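Local coordinates for protein NAD-dependent formate dehydrogenase gamma subunit (Cupriavidus necator, PDB 6VW7) that carries a [2Fe-2S] cluster on a thioredoxin-like fold and, bound to the beta subunit of formate dehydrogenase, probably takes part in electron transfer, at residues H82-C87 and G119-E124; C110-T115 and L123-C128; L129-C134 and E142-Y147. All coordinates share one frame; numbering follows the deposited sequence.

From the N terminus, strand 82-87 of this thioredoxin-like ferredoxin comes first and ends at a cluster cysteine; the chain then runs through helices 90-94 and 97-108 before strand 121-126 returns alongside it, closing contact 1. Contact 2 opens inside that long loop, at 110-115, and closes as a hairpin on the same strand; the two overlap on L123 and E124, and contact 2 ends later, so it is not fully nested. Contact 3 follows in series, the cluster loop 129-134 meeting 142-147. Contacts 1 and 2 tie strands 82-87, 121-126 and 114-115 together, contact 3 sets the cluster loop on strand 143-145, and each includes a cluster-binding cysteine.

Contact 1: H82-C87 and G119-E124. With FES (Fe2/s2 (inorganic) cluster), chain E.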
loop_
_atom_site.group_PDB
_atom_site.type_symbol
_atom_site.label_atom_id
_atom_site.label_comp_id
_atom_site.label_asym_id
_atom_site.label_seq_id
_atom_site.Cartn_x
_atom_site.Cartn_y
_atom_site.Cartn_z
ATOM N N HIS A 82 13.418 15.376 14.664
ATOM C CA HIS A 82 13.177 14.408 13.599
ATOM C C HIS A 82 12.475 13.176 14.160
ATOM O O HIS A 82 12.895 12.632 15.187
ATOM C CB HIS A 82 14.489 13.993 12.936
ATOM C CG HIS A 82 15.272 15.141 12.390
ATOM N ND1 HIS A 82 14.928 15.782 11.220
ATOM C CD2 HIS A 82 16.380 15.765 12.852
ATOM C CE1 HIS A 82 15.786 16.758 10.989
ATOM N NE2 HIS A 82 16.677 16.771 11.965
ATOM N N VAL A 83 11.411 12.743 13.488
ATOM C CA VAL A 83 10.736 11.489 13.800
ATOM C C VAL A 83 11.282 10.438 12.844
ATOM O O VAL A 83 11.054 10.507 11.628
ATOM C CB VAL A 83 9.210 11.600 13.680
ATOM C CG1 VAL A 83 8.574 10.247 13.961
ATOM C CG2 VAL A 83 8.670 12.640 14.635
ATOM N N VAL A 84 12.009 9.477 13.389
ATOM C CA VAL A 84 12.573 8.374 12.623
ATOM C C VAL A 84 11.666 7.168 12.842
ATOM O O VAL A 84 11.562 6.676 13.968
ATOM C CB VAL A 84 14.010 8.065 13.062
ATOM C CG1 VAL A 84 14.563 6.886 12.272
ATOM C CG2 VAL A 84 14.888 9.285 12.892
ATOM N N GLN A 85 10.979 6.718 11.783
ATOM C CA GLN A 85 10.104 5.544 11.828
ATOM C C GLN A 85 10.848 4.339 11.274
ATOM O O GLN A 85 11.333 4.380 10.138
ATOM C CB GLN A 85 8.818 5.762 11.026
ATOM C CG GLN A 85 8.004 6.965 11.470
ATOM C CD GLN A 85 6.822 7.215 10.556
ATOM O OE1 GLN A 85 5.870 6.453 10.557
ATOM N NE2 GLN A 85 6.875 8.289 9.784
ATOM N N VAL A 86 10.923 3.273 12.068
ATOM C CA VAL A 86 11.553 2.013 11.679
ATOM C C VAL A 86 10.451 0.979 11.461
ATOM O O VAL A 86 9.658 0.698 12.371
ATOM C CB VAL A 86 12.552 1.538 12.748
ATOM C CG1 VAL A 86 13.193 0.197 12.347
ATOM C CG2 VAL A 86 13.602 2.624 13.013
ATOM N N CYS A 87 10.403 0.402 10.263
ATOM C CA CYS A 87 9.373 -0.586 9.977
ATOM C C CYS A 87 9.619 -1.866 10.764
ATOM O O CYS A 87 10.745 -2.366 10.820
ATOM C CB CYS A 87 9.302 -0.902 8.487
ATOM S SG CYS A 87 7.975 -2.105 8.181
ATOM N N GLY A 119 17.046 15.672 22.347
ATOM C CA GLY A 119 15.836 16.091 21.661
ATOM C C GLY A 119 15.881 16.092 20.147
ATOM O O GLY A 119 14.980 16.662 19.518
ATOM N N GLN A 120 16.886 15.471 19.532
ATOM C CA GLN A 120 17.029 15.539 18.080
ATOM C C GLN A 120 16.205 14.487 17.346
ATOM O O GLN A 120 15.722 14.750 16.235
ATOM C CB GLN A 120 18.502 15.395 17.686
ATOM C CG GLN A 120 19.320 16.652 17.946
ATOM C CD GLN A 120 18.638 17.898 17.423
ATOM O OE1 GLN A 120 18.483 18.075 16.213
ATOM N NE2 GLN A 120 18.205 18.762 18.337
ATOM N N VAL A 121 16.014 13.313 17.936
ATOM C CA VAL A 121 15.366 12.198 17.259
ATOM C C VAL A 121 14.277 11.632 18.158
ATOM O O VAL A 121 14.506 11.397 19.349
ATOM C CB VAL A 121 16.377 11.095 16.883
ATOM C CG1 VAL A 121 15.647 9.808 16.453
ATOM C CG2 VAL A 121 17.295 11.574 15.779
ATOM N N THR A 122 13.094 11.426 17.588
ATOM C CA THR A 122 12.046 10.608 18.191
ATOM C C THR A 122 11.964 9.305 17.406
ATOM O O THR A 122 11.770 9.324 16.185
ATOM C CB THR A 122 10.695 11.328 18.183
ATOM O OG1 THR A 122 10.741 12.449 19.079
ATOM C CG2 THR A 122 9.579 10.388 18.612
ATOM N N LEU A 123 12.112 8.185 18.107
ATOM C CA LEU A 123 12.101 6.857 17.502
ATOM C C LEU A 123 10.693 6.272 17.591
ATOM O O LEU A 123 10.143 6.141 18.690
ATOM C CB LEU A 123 13.108 5.952 18.206
ATOM C CG LEU A 123 13.284 4.537 17.664
ATOM C CD1 LEU A 123 13.821 4.598 16.251
ATOM C CD2 LEU A 123 14.225 3.777 18.579
ATOM N N GLU A 124 10.106 5.939 16.438
ATOM C CA GLU A 124 8.755 5.396 16.354
ATOM C C GLU A 124 8.732 4.129 15.512
ATOM O O GLU A 124 9.453 4.037 14.510
ATOM C CB GLU A 124 7.789 6.415 15.730
ATOM C CG GLU A 124 7.592 7.692 16.531
ATOM C CD GLU A 124 6.565 7.545 17.644
ATOM O OE1 GLU A 124 6.051 6.424 17.871
ATOM O OE2 GLU A 124 6.268 8.568 18.295
HETATM FE FE1 FES E . 8.432 -2.957 5.995
HETATM FE FE2 FES E . 6.498 -3.232 4.135
HETATM S S1 FES E . 8.047 -1.625 4.254
HETATM S S2 FES E . 7.071 -4.650 5.785
#
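T122 sits between two residues of strand 82-87 and is gripped by both: its N-H bonds H82 O (T122 N to H82 O 2.7 Å), and its O takes the N-H of V84 (V84 N to T122 O 2.8 Å). E124 repeats the pattern two residues further on, donating from N to V84 O (3.0 Å) and accepting at O from V86 N (3.0 Å). At the entry to the pair, H82 N bonds Q120 O. The result is a parallel strand pair, in register from H82 with V121 to Q85 with E124, its segments twisted 26° against each other. It is the pair joined by a beta-alpha-beta connection through helix 97-108, here with the short strand 114-115 inserted on the way back.

Side chains sort by face. On one, V84 lays CG2, the methyl anti to its carbonyl carbon, against V121 CG1 (3.7 Å), while V86 CG2 meets the tip of L123 through CD1. Helices 97-108 and 150-160 cover this apolar side with L100, L108, F153 and L160. On the other, V83 CG1 rests on E124 CG (3.8 Å); beyond it the glutamate bends at chi2 (-83°), and its carboxylate forms a salt bridge with R75. T122 OG1 is hydrogen-bonded to T115 OG1 and G80 N. Past V86, C87 holds SG anti to its own N (chi1 -179°), which brings it to iron FE1 of the cluster at 2.4 Å; C92 is the second cysteine on that iron.

Contact 2: C110-T115 and L123-C128; sequences CGFHET and LEPVYC. With FES (Fe2/s2 (inorganic) cluster), chain E.
The phenyl ring of F112 has the methyl CD2 of L123 over one face and the backbone of E124 at its edge, with E124 CA in the plane of the ring. It sits at the open end of a beta hairpin, strand 114-115 with strand 121-126, away from the turn that connects them. The CD1 corner of the ring presses closest on P125, 3.2 Å from P125 N, and lies 3.5 Å from P125 CD; the two side chains slide past each other in opposite directions. The second flat pair is H113 and the carboxylate of E124, turned 72° apart. H113 ND1 donates to E124 OE1 on its syn side (2.9 Å), in a bent bond of 132° for which OE1 stands somewhat out of the imidazole plane. Because E124 OE2 pairs with R75, the carboxylate probably stays charged and a good acceptor. P125 crosses beside the same imidazole at about a right angle, its CD 3.4 Å from H113 CE1.

A type II turn from G111 to E114 leads into the hairpin, and H113 takes the turn's third position with a positive phi of 64°. L123 N bonds E114 O (2.9 Å), whereas the bond from H113 N to L123 O is weak. The side chain of L123 lies against the turn: CG is 3.9 Å from F112 CD1, and CD2 also approaches the carbonyl O of C110, a buried oxygen with no polar partner in the model.

Beyond P125 the strand leaves the turn behind. R225 of the beta subunit bonds the carbonyls of Y127 and C128, and C128 SG, anti to its own N, ligates iron FE2 at 2.6 Å.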
loop_
_atom_site.group_PDB
_atom_site.type_symbol
_atom_site.label_atom_id
_atom_site.label_comp_id
_atom_site.label_asym_id
_atom_site.label_seq_id
_atom_site.Cartn_x
_atom_site.Cartn_y
_atom_site.Cartn_z
ATOM N N CYS A 110 17.454 5.259 23.491
ATOM C CA CYS A 110 16.066 5.354 23.918
ATOM C C CYS A 110 15.263 4.272 23.215
ATOM O O CYS A 110 15.685 3.725 22.193
ATOM C CB CYS A 110 15.474 6.741 23.626
ATOM S SG CYS A 110 15.226 7.104 21.864
ATOM N N GLY A 111 14.097 3.961 23.780
ATOM C CA GLY A 111 13.214 2.974 23.202
ATOM C C GLY A 111 12.265 3.574 22.182
ATOM O O GLY A 111 12.302 4.765 21.872
ATOM N N PHE A 112 11.388 2.716 21.663
ATOM C CA PHE A 112 10.333 3.169 20.770
ATOM C C PHE A 112 9.362 4.076 21.517
ATOM O O PHE A 112 9.179 3.963 22.733
ATOM C CB PHE A 112 9.580 1.979 20.170
ATOM C CG PHE A 112 10.270 1.357 18.993
ATOM C CD1 PHE A 112 10.271 1.992 17.759
ATOM C CD2 PHE A 112 10.916 0.140 19.115
ATOM C CE1 PHE A 112 10.907 1.426 16.669
ATOM C CE2 PHE A 112 11.547 -0.434 18.029
ATOM C CZ PHE A 112 11.543 0.210 16.803
ATOM N N HIS A 113 8.757 4.999 20.773
ATOM C CA HIS A 113 7.871 6.024 21.319
ATOM C C HIS A 113 8.602 6.971 22.270
ATOM O O HIS A 113 7.966 7.677 23.056
ATOM C CB HIS A 113 6.653 5.407 22.022
ATOM C CG HIS A 113 5.943 4.364 21.213
ATOM N ND1 HIS A 113 5.270 4.655 20.046
ATOM C CD2 HIS A 113 5.794 3.034 21.413
ATOM C CE1 HIS A 113 4.743 3.545 19.557
ATOM N NE2 HIS A 113 5.046 2.548 20.368
ATOM N N GLU A 114 9.932 7.004 22.222
ATOM C CA GLU A 114 10.726 7.897 23.053
ATOM C C GLU A 114 11.588 8.812 22.188
ATOM O O GLU A 114 11.772 8.593 20.987
ATOM C CB GLU A 114 11.598 7.107 24.036
ATOM C CG GLU A 114 10.788 6.311 25.042
ATOM C CD GLU A 114 11.653 5.556 26.029
ATOM O OE1 GLU A 114 12.857 5.875 26.138
ATOM O OE2 GLU A 114 11.124 4.639 26.696
ATOM N N THR A 115 12.114 9.849 22.832
ATOM C CA THR A 115 12.934 10.872 22.202
ATOM C C THR A 115 14.309 10.913 22.859
ATOM O O THR A 115 14.427 10.773 24.081
ATOM C CB THR A 115 12.256 12.238 22.306
ATOM O OG1 THR A 115 10.961 12.172 21.697
ATOM C CG2 THR A 115 13.088 13.320 21.629
ATOM N N LEU A 123 12.112 8.185 18.107
ATOM C CA LEU A 123 12.101 6.857 17.502
ATOM C C LEU A 123 10.693 6.272 17.591
ATOM O O LEU A 123 10.143 6.141 18.690
ATOM C CB LEU A 123 13.108 5.952 18.206
ATOM C CG LEU A 123 13.284 4.537 17.664
ATOM C CD1 LEU A 123 13.821 4.598 16.251
ATOM C CD2 LEU A 123 14.225 3.777 18.579
ATOM N N GLU A 124 10.106 5.939 16.438
ATOM C CA GLU A 124 8.755 5.396 16.354
ATOM C C GLU A 124 8.732 4.129 15.512
ATOM O O GLU A 124 9.453 4.037 14.510
ATOM C CB GLU A 124 7.789 6.415 15.730
ATOM C CG GLU A 124 7.592 7.692 16.531
ATOM C CD GLU A 124 6.565 7.545 17.644
ATOM O OE1 GLU A 124 6.051 6.424 17.871
ATOM O OE2 GLU A 124 6.268 8.568 18.295
ATOM N N PRO A 125 7.900 3.148 15.866
ATOM C CA PRO A 125 7.675 2.028 14.957
ATOM C C PRO A 125 6.644 2.418 13.910
ATOM O O PRO A 125 5.801 3.292 14.119
ATOM C CB PRO A 125 7.151 0.919 15.883
ATOM C CG PRO A 125 6.357 1.680 16.913
ATOM C CD PRO A 125 7.031 3.061 17.054
ATOM N N VAL A 126 6.753 1.787 12.753
ATOM C CA VAL A 126 5.730 1.861 11.720
ATOM C C VAL A 126 5.528 0.444 11.206
ATOM O O VAL A 126 6.440 -0.387 11.269
ATOM C CB VAL A 126 6.126 2.841 10.588
ATOM C CG1 VAL A 126 7.419 2.394 9.906
ATOM C CG2 VAL A 126 4.985 3.022 9.578
ATOM N N TYR A 127 4.313 0.150 10.745
ATOM C CA TYR A 127 3.941 -1.200 10.321
ATOM C C TYR A 127 3.679 -1.183 8.816
ATOM O O TYR A 127 2.545 -1.041 8.352
ATOM C CB TYR A 127 2.741 -1.703 11.162
ATOM C CG TYR A 127 3.175 -1.778 12.618
ATOM C CD1 TYR A 127 3.950 -2.838 13.075
ATOM C CD2 TYR A 127 2.893 -0.743 13.504
ATOM C CE1 TYR A 127 4.404 -2.884 14.393
ATOM C CE2 TYR A 127 3.328 -0.788 14.826
ATOM C CZ TYR A 127 4.082 -1.849 15.260
ATOM O OH TYR A 127 4.516 -1.872 16.572
ATOM N N CYS A 128 4.777 -1.305 8.061
ATOM C CA CYS A 128 4.867 -1.308 6.599
ATOM C C CYS A 128 4.807 0.098 6.000
ATOM O O CYS A 128 3.870 0.869 6.238
ATOM C CB CYS A 128 3.787 -2.196 5.976
ATOM S SG CYS A 128 4.025 -2.443 4.222
HETATM FE FE1 FES E . 8.432 -2.957 5.995
HETATM FE FE2 FES E . 6.498 -3.232 4.135
HETATM S S1 FES E . 8.047 -1.625 4.254
HETATM S S2 FES E . 7.071 -4.650 5.785
#

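Contact 3: L129-C134 and E142-Y147; sequences LGQCAC and EQLHGY. With FES (Fe2/s2 (inorganic) cluster), chain E.
C134 and Y147 join the two segments through one backbone bond, Y147 N to C134 O (2.8 Å), in which the donor comes from 36° above the carbonyl plane. The oxygen is presented by a type I turn from Q131 to C134, closed by C134 N on Q131 O. G146, with no side chain to intervene, lets that same oxygen lie against its CA.

Y147 folds its ring back over the turn. C134 CB stands 4.2 Å from the centroid of the Y147 ring, an off-centre CH-pi contact 29° from the normal. A water then links the far end of the ring to the turn, donating to both Y147 OH and A133 O.

The segment 129-134 belongs to one of the two cysteine-bearing regions of a thioredoxin-like [2Fe-2S] ferredoxin, supplying C132, and is set against strand 143-145, the outermost strand of the sheet within this chain. C132 SG binds iron FE2 at 2.5 Å, sharing it with C128, and the backbone N of L129 comes within 3.2 Å of the bridging sulfide S1.

L144 packs against this loop with both methyls. CD2 meets L129 CD1 at 4.0 Å, the two leucine side chains passing in opposing senses, and L144 CD1 lies 3.7 Å from Q131 NE2, where the glutamine runs roughly perpendicular to L144. A bend at chi2 (-52°) turns Q131 CD back, and the side chain folds onto its own loop, NE2 donating to L129 O (3.0 Å) from above the carbonyl plane. The amide is held from the other side of the subunit boundary too: S13 of the beta subunit bonds NE2, and T14 of that subunit bonds OE1.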
loop_
_atom_site.group_PDB
_atom_site.type_symbol
_atom_site.label_atom_id
_atom_site.label_comp_id
_atom_site.label_asym_id
_atom_site.label_seq_id
_atom_site.Cartn_x
_atom_site.Cartn_y
_atom_site.Cartn_z
ATOM N N LEU A 129 5.821 0.429 5.209
ATOM C CA LEU A 129 5.862 1.669 4.446
ATOM C C LEU A 129 5.587 1.445 2.966
ATOM O O LEU A 129 5.813 2.355 2.157
ATOM C CB LEU A 129 7.217 2.347 4.627
ATOM C CG LEU A 129 7.475 2.822 6.061
ATOM C CD1 LEU A 129 8.976 3.052 6.331
ATOM C CD2 LEU A 129 6.672 4.095 6.311
ATOM N N GLY A 130 5.108 0.253 2.592
ATOM C CA GLY A 130 4.974 -0.065 1.186
ATOM C C GLY A 130 6.303 -0.132 0.466
ATOM O O GLY A 130 6.349 0.005 -0.754
ATOM N N GLN A 131 7.391 -0.361 1.204
ATOM C CA GLN A 131 8.734 -0.522 0.666
ATOM C C GLN A 131 9.224 -1.958 0.841
ATOM O O GLN A 131 10.420 -2.193 1.031
ATOM C CB GLN A 131 9.695 0.444 1.357
ATOM C CG GLN A 131 9.216 1.931 1.387
ATOM C CD GLN A 131 8.823 2.430 0.029
ATOM O OE1 GLN A 131 9.533 2.212 -0.948
ATOM N NE2 GLN A 131 7.664 3.091 -0.051
ATOM N N CYS A 132 8.288 -2.910 0.796
ATOM C CA CYS A 132 8.493 -4.259 1.322
ATOM C C CYS A 132 9.519 -5.079 0.542
ATOM O O CYS A 132 9.963 -6.123 1.040
ATOM C CB CYS A 132 7.171 -5.008 1.337
ATOM S SG CYS A 132 5.777 -4.002 1.883
ATOM N N ALA A 133 9.847 -4.686 -0.681
ATOM C CA ALA A 133 10.865 -5.385 -1.456
ATOM C C ALA A 133 12.252 -4.765 -1.335
ATOM O O ALA A 133 13.187 -5.247 -1.987
ATOM C CB ALA A 133 10.459 -5.433 -2.931
ATOM N N CYS A 134 12.422 -3.699 -0.549
ATOM C CA CYS A 134 13.736 -3.078 -0.405
ATOM C C CYS A 134 13.981 -2.672 1.041
ATOM O O CYS A 134 14.581 -1.630 1.324
ATOM C CB CYS A 134 13.892 -1.888 -1.353
ATOM S SG CYS A 134 12.774 -0.498 -1.073
ATOM N N GLU A 142 9.325 12.647 5.754
ATOM C CA GLU A 142 8.763 11.960 4.601
ATOM C C GLU A 142 9.848 11.418 3.680
ATOM O O GLU A 142 9.554 11.047 2.538
ATOM C CB GLU A 142 7.788 12.892 3.863
ATOM C CG GLU A 142 6.609 13.295 4.774
ATOM C CD GLU A 142 5.578 14.234 4.140
ATOM O OE1 GLU A 142 5.833 14.801 3.052
ATOM O OE2 GLU A 142 4.481 14.366 4.735
ATOM N N GLN A 143 11.095 11.355 4.146
ATOM C CA GLN A 143 12.194 10.819 3.350
ATOM C C GLN A 143 12.387 9.331 3.653
ATOM O O GLN A 143 12.648 8.954 4.801
ATOM C CB GLN A 143 13.483 11.587 3.619
ATOM C CG GLN A 143 13.428 13.116 3.287
ATOM C CD GLN A 143 12.282 13.517 2.334
ATOM O OE1 GLN A 143 12.298 13.200 1.141
ATOM N NE2 GLN A 143 11.289 14.226 2.872
ATOM N N LEU A 144 12.313 8.497 2.621
ATOM C CA LEU A 144 12.439 7.053 2.788
ATOM C C LEU A 144 13.877 6.590 2.597
ATOM O O LEU A 144 14.659 7.199 1.857
ATOM C CB LEU A 144 11.550 6.317 1.796
ATOM C CG LEU A 144 10.086 6.476 2.148
ATOM C CD1 LEU A 144 9.192 6.296 0.896
ATOM C CD2 LEU A 144 9.749 5.501 3.263
ATOM N N HIS A 145 14.218 5.499 3.283
ATOM C CA HIS A 145 15.522 4.867 3.148
ATOM C C HIS A 145 15.286 3.371 3.108
ATOM O O HIS A 145 14.511 2.853 3.910
ATOM C CB HIS A 145 16.458 5.250 4.306
ATOM C CG HIS A 145 16.704 6.726 4.408
ATOM N ND1 HIS A 145 17.699 7.363 3.697
ATOM C CD2 HIS A 145 16.073 7.691 5.119
ATOM C CE1 HIS A 145 17.673 8.656 3.968
ATOM N NE2 HIS A 145 16.692 8.882 4.825
ATOM N N GLY A 146 15.909 2.695 2.142
ATOM C CA GLY A 146 15.793 1.265 1.984
ATOM C C GLY A 146 17.119 0.584 2.280
ATOM O O GLY A 146 18.174 1.217 2.334
ATOM N N TYR A 147 17.038 -0.742 2.451
ATOM C CA TYR A 147 18.197 -1.603 2.706
ATOM C C TYR A 147 18.973 -1.147 3.937
ATOM O O TYR A 147 20.203 -1.104 3.931
ATOM C CB TYR A 147 19.142 -1.675 1.500
ATOM C CG TYR A 147 18.528 -2.118 0.187
ATOM C CD1 TYR A 147 17.761 -3.269 0.099
ATOM C CD2 TYR A 147 18.785 -1.420 -0.984
ATOM C CE1 TYR A 147 17.213 -3.674 -1.120
ATOM C CE2 TYR A 147 18.247 -1.821 -2.194
ATOM C CZ TYR A 147 17.466 -2.942 -2.258
ATOM O OH TYR A 147 16.949 -3.327 -3.477
HETATM FE FE1 FES E . 8.432 -2.957 5.995
HETATM FE FE2 FES E . 6.498 -3.232 4.135
HETATM S S1 FES E . 8.047 -1.625 4.254
HETATM S S2 FES E . 7.071 -4.650 5.785
HETATM O O HOH W 1 14.536 -4.353 -4.186
#